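Local coordinates for protein endo-1,4-beta-xylanase (Bacteroides thetaiotaomicron VPI-5482, PDB 3KST) that probably hydrolyses glycosidic bonds in xylan, as a calcium-binding member of glycoside hydrolase family 43, at residues Gln121-Leu133 and Tyr142-Ile154. Residues are numbered along the deposited sequence; the frame is centred on the assembly and turned at random.
Sequences QPIWSEKSIDTSL and YLYFVRFTDGNVI
I129 and S132 pair with V146 and Y144 in an antiparallel β-hairpin, the two innermost strands of one blade of the five-bladed β-propeller of family 43, the axes of their short segments approaching to 4.6 Å at 163°. Both are hydrogen-bonded pairs, and between them the register slips by one residue: a β bulge, an example of how a break in regularity can place a probably functional side chain. Within the bulge D130 takes positive phi (63°), and its OD2 bonds to G191 N beside E190, the predicted proton donor; D130 is predicted to tune that acid. Beyond the bulge S132 O receives Y144 N at 2.8 Å, and the same oxygen lies in plane at the edge of the Y144 ring, while S132 OG bonds to the calcium ligand E83. I129 lies alongside V146, CG1 3.7 Å from V146 CB, and meets the rim atom CZ of F148 crosswise.

Ahead of the strand, the 124-128 loop packs against the F145-F148 end of the partner strand. W124 brings CZ2 to within 3.7 Å of F145 CE2, the planes steeply inclined, and its NE1 donates to S128 OG, which donates to E126 O. The R147 chain, bent at chi3 (64°), reaches E126 side-on with two nitrogens: NE approaches OE2 from above the carboxylate plane, whereas NH2 reaches the syn lone pair of OE1 at 3.0 Å. W124 points its ring edge, through CH2, at one guanidinium face, while the cation-pi contact of R147 is with W155. A leucine in place of R147 would probably leave the E126 carboxylate without its countercharge and the loop less firmly tied. A water completes the junction, donating to E126 OE2 and K127 O and accepting from F148 N, each at 2.8 Å.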
ATOM      1  N   GLN A 121      13.897  15.055   5.855  1.00 12.42           N
ATOM      2  CA  GLN A 121      14.447  13.930   6.594  1.00 13.20           C
ATOM      3  C   GLN A 121      13.416  12.843   6.766  1.00 12.80           C
ATOM      4  O   GLN A 121      12.218  13.110   6.737  1.00 12.92           O
ATOM      5  CB  GLN A 121      14.921  14.403   7.970  1.00 13.90           C
ATOM      6  CG  GLN A 121      16.174  15.267   7.912  1.00 16.22           C
ATOM      7  CD  GLN A 121      17.381  14.545   7.323  1.00 17.79           C
ATOM      8  OE1 GLN A 121      17.619  13.374   7.616  1.00 21.31           O
ATOM      9  NE2 GLN A 121      18.135  15.232   6.482  1.00 19.84           N
ATOM     10  N   PRO A 122      13.880  11.609   6.960  1.00 13.17           N
ATOM     11  CA  PRO A 122      12.945  10.516   7.189  1.00 12.57           C
ATOM     12  C   PRO A 122      12.426  10.531   8.643  1.00 12.69           C
ATOM     13  O   PRO A 122      12.875  11.337   9.475  1.00 11.78           O
ATOM     14  CB  PRO A 122      13.802   9.289   6.910  1.00 12.81           C
ATOM     15  CG  PRO A 122      15.118   9.681   7.303  1.00 13.34           C
ATOM     16  CD  PRO A 122      15.270  11.136   7.018  1.00 12.38           C
ATOM     17  N   ILE A 123      11.482   9.637   8.921  1.00 11.61           N
ATOM     18  CA  ILE A 123      10.827   9.480  10.245  1.00 12.04           C
ATOM     19  C   ILE A 123      11.864   9.018  11.286  1.00 12.07           C
ATOM     20  O   ILE A 123      11.893   9.544  12.400  1.00 12.14           O
ATOM     21  CB  ILE A 123       9.619   8.477  10.101  1.00 11.59           C
ATOM     22  CG1 ILE A 123       8.506   9.085   9.242  1.00 11.02           C
ATOM     23  CG2 ILE A 123       9.043   8.007  11.422  1.00 11.59           C
ATOM     24  CD1 ILE A 123       7.637   8.004   8.570  1.00 10.40           C
ATOM     25  N   TRP A 124      12.701   8.053  10.902  1.00 12.70           N
ATOM     26  CA  TRP A 124      13.809   7.548  11.728  1.00 12.75           C
ATOM     27  C   TRP A 124      14.983   7.134  10.820  1.00 13.34           C
ATOM     28  O   TRP A 124      14.826   7.040   9.592  1.00 12.88           O
ATOM     29  CB  TRP A 124      13.317   6.431  12.668  1.00 12.88           C
ATOM     30  CG  TRP A 124      13.117   5.071  12.047  1.00 12.17           C
ATOM     31  CD1 TRP A 124      12.616   4.779  10.788  1.00 13.46           C
ATOM     32  CD2 TRP A 124      13.295   3.819  12.697  1.00 11.93           C
ATOM     33  NE1 TRP A 124      12.559   3.432  10.610  1.00 13.12           N
ATOM     34  CE2 TRP A 124      12.953   2.810  11.770  1.00 12.61           C
ATOM     35  CE3 TRP A 124      13.764   3.443  13.966  1.00 12.46           C
ATOM     36  CZ2 TRP A 124      13.045   1.437  12.085  1.00 10.97           C
ATOM     37  CZ3 TRP A 124      13.852   2.085  14.277  1.00 11.16           C
ATOM     38  CH2 TRP A 124      13.500   1.099  13.333  1.00 12.57           C
ATOM     39  N   SER A 125      16.132   6.834  11.421  1.00 13.36           N
ATOM     40  CA  SER A 125      17.369   6.571  10.661  1.00 14.73           C
ATOM     41  C   SER A 125      17.584   5.197  10.051  1.00 13.73           C
ATOM     42  O   SER A 125      18.351   5.086   9.087  1.00 14.65           O
ATOM     43  CB  SER A 125      18.585   6.920  11.530  1.00 14.42           C
ATOM     44  OG  SER A 125      18.663   6.086  12.671  1.00 19.56           O
ATOM     45  N   GLU A 126      16.961   4.156  10.614  1.00 12.81           N
ATOM     46  CA  GLU A 126      17.141   2.789  10.085  1.00 12.24           C
ATOM     47  C   GLU A 126      16.416   2.609   8.770  1.00 11.57           C
ATOM     48  O   GLU A 126      15.262   3.031   8.668  1.00  9.76           O
ATOM     49  CB  GLU A 126      16.596   1.717  11.034  1.00 12.27           C
ATOM     50  CG  GLU A 126      16.960   0.273  10.609  1.00 14.85           C
ATOM     51  CD  GLU A 126      16.542  -0.782  11.622  1.00 15.79           C
ATOM     52  OE1 GLU A 126      16.821  -0.609  12.835  1.00 15.94           O
ATOM     53  OE2 GLU A 126      15.917  -1.802  11.228  1.00 15.66           O
ATOM     54  N   LYS A 127      17.083   1.920   7.838  1.00 10.96           N
ATOM     55  CA  LYS A 127      16.508   1.569   6.533  1.00 11.59           C
ATOM     56  C   LYS A 127      15.163   0.846   6.734  1.00 10.03           C
ATOM     57  O   LYS A 127      15.018  -0.044   7.572  1.00  9.94           O
ATOM     58  CB  LYS A 127      17.434   0.694   5.697  1.00 11.99           C
ATOM     59  CG  LYS A 127      18.634   1.373   5.079  1.00 14.52           C
ATOM     60  CD  LYS A 127      19.360   0.419   4.129  1.00 16.61           C
ATOM     61  CE  LYS A 127      20.752   0.931   3.752  1.00 18.47           C
ATOM     62  NZ  LYS A 127      21.438   0.082   2.739  1.00 19.19           N
ATOM     63  N   SER A 128      14.165   1.259   5.960  1.00  8.97           N
ATOM     64  CA  SER A 128      12.825   0.733   6.096  1.00  9.29           C
ATOM     65  C   SER A 128      11.993   1.189   4.932  1.00  8.60           C
ATOM     66  O   SER A 128      12.240   2.256   4.392  1.00  8.58           O
ATOM     67  CB  SER A 128      12.155   1.118   7.460  1.00  9.58           C
ATOM     68  OG  SER A 128      12.517   2.422   7.944  1.00 12.42           O
ATOM     69  N   ILE A 129      10.975   0.398   4.609  1.00  9.12           N
ATOM     70  CA  ILE A 129      10.092   0.710   3.506  1.00  8.58           C
ATOM     71  C   ILE A 129       8.642   0.299   3.777  1.00  8.76           C
ATOM     72  O   ILE A 129       8.308  -0.301   4.829  1.00  8.03           O
ATOM     73  CB  ILE A 129      10.589  -0.006   2.213  1.00  8.45           C
ATOM     74  CG1 ILE A 129      10.636  -1.533   2.408  1.00  8.13           C
ATOM     75  CG2 ILE A 129      11.954   0.556   1.759  1.00  8.74           C
ATOM     76  CD1 ILE A 129      11.015  -2.295   1.170  1.00  8.94           C
ATOM     77  N   ASP A 130       7.771   0.630   2.821  1.00  8.41           N
ATOM     78  CA  ASP A 130       6.381   0.145   2.809  1.00  8.28           C
ATOM     79  C   ASP A 130       5.480   0.591   3.992  1.00  8.56           C
ATOM     80  O   ASP A 130       4.686  -0.172   4.532  1.00  8.27           O
ATOM     81  CB  ASP A 130       6.325  -1.389   2.592  1.00  9.27           C
ATOM     82  CG  ASP A 130       6.913  -1.827   1.281  1.00  9.05           C
ATOM     83  OD1 ASP A 130       7.503  -1.001   0.578  1.00  9.15           O
ATOM     84  OD2 ASP A 130       6.732  -3.012   0.932  1.00  9.48           O
ATOM     85  N   THR A 131       5.611   1.861   4.331  1.00  9.11           N
ATOM     86  CA  THR A 131       4.782   2.490   5.348  1.00  9.84           C
ATOM     87  C   THR A 131       3.271   2.278   5.108  1.00  9.85           C
ATOM     88  O   THR A 131       2.790   2.390   3.975  1.00 10.48           O
ATOM     89  CB  THR A 131       4.952   4.012   5.356  1.00  9.57           C
ATOM     90  OG1 THR A 131       4.753   4.522   4.028  1.00 11.02           O
ATOM     91  CG2 THR A 131       6.297   4.422   5.874  1.00 11.43           C
ATOM     92  N   SER A 132       2.547   1.978   6.173  1.00  9.86           N
ATOM     93  CA  SER A 132       1.087   1.959   6.139  1.00 10.23           C
ATOM     94  C   SER A 132       0.627   2.386   7.526  1.00 10.41           C
ATOM     95  O   SER A 132       1.048   1.769   8.508  1.00 10.28           O
ATOM     96  CB  SER A 132       0.507   0.597   5.794  1.00 10.18           C
ATOM     97  OG  SER A 132      -0.888   0.737   5.571  1.00 10.48           O
ATOM     98  N   LEU A 133      -0.174   3.461   7.571  1.00  9.66           N
ATOM     99  CA  LEU A 133      -0.712   4.030   8.810  1.00  9.80           C
ATOM    100  C   LEU A 133      -2.083   3.449   9.164  1.00  9.92           C
ATOM    101  O   LEU A 133      -2.944   3.215   8.307  1.00  9.97           O
ATOM    102  CB  LEU A 133      -0.858   5.558   8.692  1.00  8.62           C
ATOM    103  CG  LEU A 133      -1.380   6.379   9.887  1.00  9.39           C
ATOM    104  CD1 LEU A 133      -0.381   6.394  11.073  1.00 12.53           C
ATOM    105  CD2 LEU A 133      -1.660   7.778   9.410  1.00 11.18           C
ATOM    106  N   TYR A 142      -0.731   4.062  14.603  1.00 11.71           N
ATOM    107  CA  TYR A 142       0.249   2.973  14.429  1.00 11.07           C
ATOM    108  C   TYR A 142       0.786   3.011  13.008  1.00 10.26           C
ATOM    109  O   TYR A 142       0.002   3.224  12.074  1.00 12.12           O
ATOM    110  CB  TYR A 142      -0.374   1.600  14.692  1.00 10.31           C
ATOM    111  CG  TYR A 142      -0.887   1.455  16.086  1.00  9.60           C
ATOM    112  CD1 TYR A 142      -0.039   1.089  17.129  1.00  9.55           C
ATOM    113  CD2 TYR A 142      -2.244   1.691  16.374  1.00 11.03           C
ATOM    114  CE1 TYR A 142      -0.531   0.950  18.444  1.00  9.84           C
ATOM    115  CE2 TYR A 142      -2.735   1.553  17.662  1.00 13.10           C
ATOM    116  CZ  TYR A 142      -1.872   1.203  18.696  1.00 11.69           C
ATOM    117  OH  TYR A 142      -2.394   1.069  19.953  1.00 12.23           O
ATOM    118  N   LEU A 143       2.096   2.819  12.849  1.00  9.62           N
ATOM    119  CA  LEU A 143       2.744   2.723  11.533  1.00  9.05           C
ATOM    120  C   LEU A 143       3.333   1.332  11.373  1.00  9.43           C
ATOM    121  O   LEU A 143       4.133   0.870  12.229  1.00  8.98           O
ATOM    122  CB  LEU A 143       3.846   3.783  11.332  1.00  8.99           C
ATOM    123  CG  LEU A 143       4.362   3.931   9.885  1.00  7.92           C
ATOM    124  CD1 LEU A 143       3.254   4.509   9.032  1.00  8.37           C
ATOM    125  CD2 LEU A 143       5.590   4.874   9.780  1.00 11.56           C
ATOM    126  N   TYR A 144       2.917   0.669  10.292  1.00  9.22           N
ATOM    127  CA  TYR A 144       3.403  -0.631   9.859  1.00  9.25           C
ATOM    128  C   TYR A 144       4.423  -0.330   8.768  1.00  9.34           C
ATOM    129  O   TYR A 144       4.219   0.575   7.969  1.00  9.42           O
ATOM    130  CB  TYR A 144       2.258  -1.518   9.354  1.00  8.49           C
ATOM    131  CG  TYR A 144       1.252  -1.717  10.451  1.00 10.01           C
ATOM    132  CD1 TYR A 144       0.280  -0.750  10.704  1.00  8.14           C
ATOM    133  CD2 TYR A 144       1.318  -2.829  11.301  1.00 10.90           C
ATOM    134  CE1 TYR A 144      -0.608  -0.873  11.779  1.00 10.62           C
ATOM    135  CE2 TYR A 144       0.409  -2.972  12.375  1.00 12.90           C
ATOM    136  CZ  TYR A 144      -0.550  -1.989  12.596  1.00  9.38           C
ATOM    137  OH  TYR A 144      -1.443  -2.088  13.632  1.00 13.44           O
ATOM    138  N   PHE A 145       5.538  -1.057   8.787  1.00  8.46           N
ATOM    139  CA  PHE A 145       6.641  -0.843   7.859  1.00  8.62           C
ATOM    140  C   PHE A 145       7.550  -2.052   7.924  1.00  8.88           C
ATOM    141  O   PHE A 145       7.434  -2.849   8.861  1.00  9.07           O
ATOM    142  CB  PHE A 145       7.404   0.454   8.206  1.00  8.71           C
ATOM    143  CG  PHE A 145       7.890   0.516   9.622  1.00 10.19           C
ATOM    144  CD1 PHE A 145       7.049   1.024  10.632  1.00 12.72           C
ATOM    145  CD2 PHE A 145       9.181   0.117   9.966  1.00 10.40           C
ATOM    146  CE1 PHE A 145       7.474   1.091  11.943  1.00 12.39           C
ATOM    147  CE2 PHE A 145       9.610   0.198  11.297  1.00 12.91           C
ATOM    148  CZ  PHE A 145       8.744   0.695  12.276  1.00 11.05           C
ATOM    149  N   VAL A 146       8.423  -2.174   6.933  1.00  9.09           N
ATOM    150  CA  VAL A 146       9.370  -3.286   6.802  1.00  9.03           C
ATOM    151  C   VAL A 146      10.726  -2.906   7.323  1.00  9.08           C
ATOM    152  O   VAL A 146      11.232  -1.836   6.958  1.00  9.72           O
ATOM    153  CB  VAL A 146       9.586  -3.662   5.304  1.00  9.51           C
ATOM    154  CG1 VAL A 146      10.828  -4.596   5.098  1.00  7.85           C
ATOM    155  CG2 VAL A 146       8.298  -4.290   4.717  1.00  9.93           C
ATOM    156  N   ARG A 147      11.301  -3.737   8.198  1.00  9.42           N
ATOM    157  CA  ARG A 147      12.711  -3.610   8.573  1.00  8.81           C
ATOM    158  C   ARG A 147      13.385  -4.851   7.991  1.00  9.01           C
ATOM    159  O   ARG A 147      12.771  -5.935   7.889  1.00  8.25           O
ATOM    160  CB  ARG A 147      12.930  -3.581  10.071  1.00  8.52           C
ATOM    161  CG  ARG A 147      12.240  -2.432  10.780  1.00  9.76           C
ATOM    162  CD  ARG A 147      12.355  -2.584  12.288  1.00 11.47           C
ATOM    163  NE  ARG A 147      13.724  -2.513  12.785  1.00 13.99           N
ATOM    164  CZ  ARG A 147      14.128  -2.888  14.009  1.00 11.51           C
ATOM    165  NH1 ARG A 147      13.272  -3.398  14.893  1.00  9.82           N
ATOM    166  NH2 ARG A 147      15.406  -2.771  14.342  1.00 15.11           N
ATOM    167  N   PHE A 148      14.661  -4.704   7.683  1.00 10.12           N
ATOM    168  CA  PHE A 148      15.466  -5.778   7.095  1.00 11.25           C
ATOM    169  C   PHE A 148      16.175  -6.521   8.228  1.00 11.89           C
ATOM    170  O   PHE A 148      17.403  -6.487   8.363  1.00 14.72           O
ATOM    171  CB  PHE A 148      16.430  -5.188   6.062  1.00 11.78           C
ATOM    172  CG  PHE A 148      15.752  -4.285   5.092  1.00 11.39           C
ATOM    173  CD1 PHE A 148      14.972  -4.813   4.067  1.00 11.24           C
ATOM    174  CD2 PHE A 148      15.839  -2.908   5.225  1.00 14.52           C
ATOM    175  CE1 PHE A 148      14.324  -3.966   3.172  1.00 12.53           C
ATOM    176  CE2 PHE A 148      15.192  -2.069   4.348  1.00 14.52           C
ATOM    177  CZ  PHE A 148      14.435  -2.590   3.313  1.00 14.98           C
ATOM    178  N   THR A 149      15.375  -7.192   9.055  1.00 12.76           N
ATOM    179  CA  THR A 149      15.851  -7.878  10.252  1.00 12.50           C
ATOM    180  C   THR A 149      16.010  -9.380  10.093  1.00 13.16           C
ATOM    181  O   THR A 149      16.815  -9.979  10.805  1.00 13.89           O
ATOM    182  CB  THR A 149      14.932  -7.592  11.450  1.00 12.64           C
ATOM    183  OG1 THR A 149      13.560  -7.897  11.120  1.00 11.96           O
ATOM    184  CG2 THR A 149      15.043  -6.110  11.852  1.00 12.03           C
ATOM    185  N   ASP A 150      15.239  -9.985   9.190  1.00 12.70           N
ATOM    186  CA  ASP A 150      15.321 -11.444   8.937  1.00 12.42           C
ATOM    187  C   ASP A 150      14.552 -11.639   7.646  1.00 12.49           C
ATOM    188  O   ASP A 150      13.415 -12.156   7.623  1.00 12.15           O
ATOM    189  CB  ASP A 150      14.703 -12.232  10.084  1.00 12.07           C
ATOM    190  CG  ASP A 150      14.933 -13.732   9.966  1.00 13.98           C
ATOM    191  OD1 ASP A 150      15.571 -14.203   8.994  1.00 13.20           O
ATOM    192  OD2 ASP A 150      14.514 -14.430  10.908  1.00 18.46           O
ATOM    193  N   GLY A 151      15.223 -11.195   6.593  1.00 12.55           N
ATOM    194  CA  GLY A 151      14.610 -10.930   5.320  1.00 11.62           C
ATOM    195  C   GLY A 151      13.871  -9.617   5.510  1.00 11.14           C
ATOM    196  O   GLY A 151      14.118  -8.839   6.490  1.00 11.33           O
ATOM    197  N   ASN A 152      12.945  -9.329   4.599  1.00  9.91           N
ATOM    198  CA  ASN A 152      12.030  -8.221   4.801  1.00  9.83           C
ATOM    199  C   ASN A 152      10.982  -8.692   5.807  1.00  9.80           C
ATOM    200  O   ASN A 152      10.269  -9.664   5.528  1.00 10.69           O
ATOM    201  CB  ASN A 152      11.313  -7.814   3.511  1.00  8.86           C
ATOM    202  CG  ASN A 152      12.217  -7.177   2.479  1.00  9.96           C
ATOM    203  OD1 ASN A 152      13.455  -7.234   2.530  1.00 10.35           O
ATOM    204  ND2 ASN A 152      11.577  -6.538   1.507  1.00  8.90           N
ATOM    205  N   VAL A 153      10.916  -8.014   6.960  1.00  9.91           N
ATOM    206  CA  VAL A 153       9.956  -8.313   8.046  1.00  9.92           C
ATOM    207  C   VAL A 153       9.094  -7.100   8.352  1.00 10.46           C
ATOM    208  O   VAL A 153       9.593  -5.975   8.457  1.00 10.26           O
ATOM    209  CB  VAL A 153      10.715  -8.776   9.305  1.00  8.93           C
ATOM    210  CG1 VAL A 153       9.751  -9.103  10.468  1.00  9.36           C
ATOM    211  CG2 VAL A 153      11.536  -9.982   8.953  1.00  9.16           C
ATOM    212  N   ILE A 154       7.790  -7.330   8.477  1.00  9.43           N
ATOM    213  CA  ILE A 154       6.843  -6.298   8.819  1.00  9.30           C
ATOM    214  C   ILE A 154       6.847  -6.063  10.338  1.00  9.37           C
ATOM    215  O   ILE A 154       6.611  -6.981  11.129  1.00 10.02           O
ATOM    216  CB  ILE A 154       5.414  -6.628   8.338  1.00  9.13           C
ATOM    217  CG1 ILE A 154       5.426  -6.743   6.805  1.00  9.24           C
ATOM    218  CG2 ILE A 154       4.434  -5.512   8.809  1.00  8.82           C
ATOM    219  CD1 ILE A 154       4.088  -7.180   6.172  1.00  6.50           C
TER
HETATM  220  O   HOH W   1      16.096  -2.432   8.458  1.00  8.30           O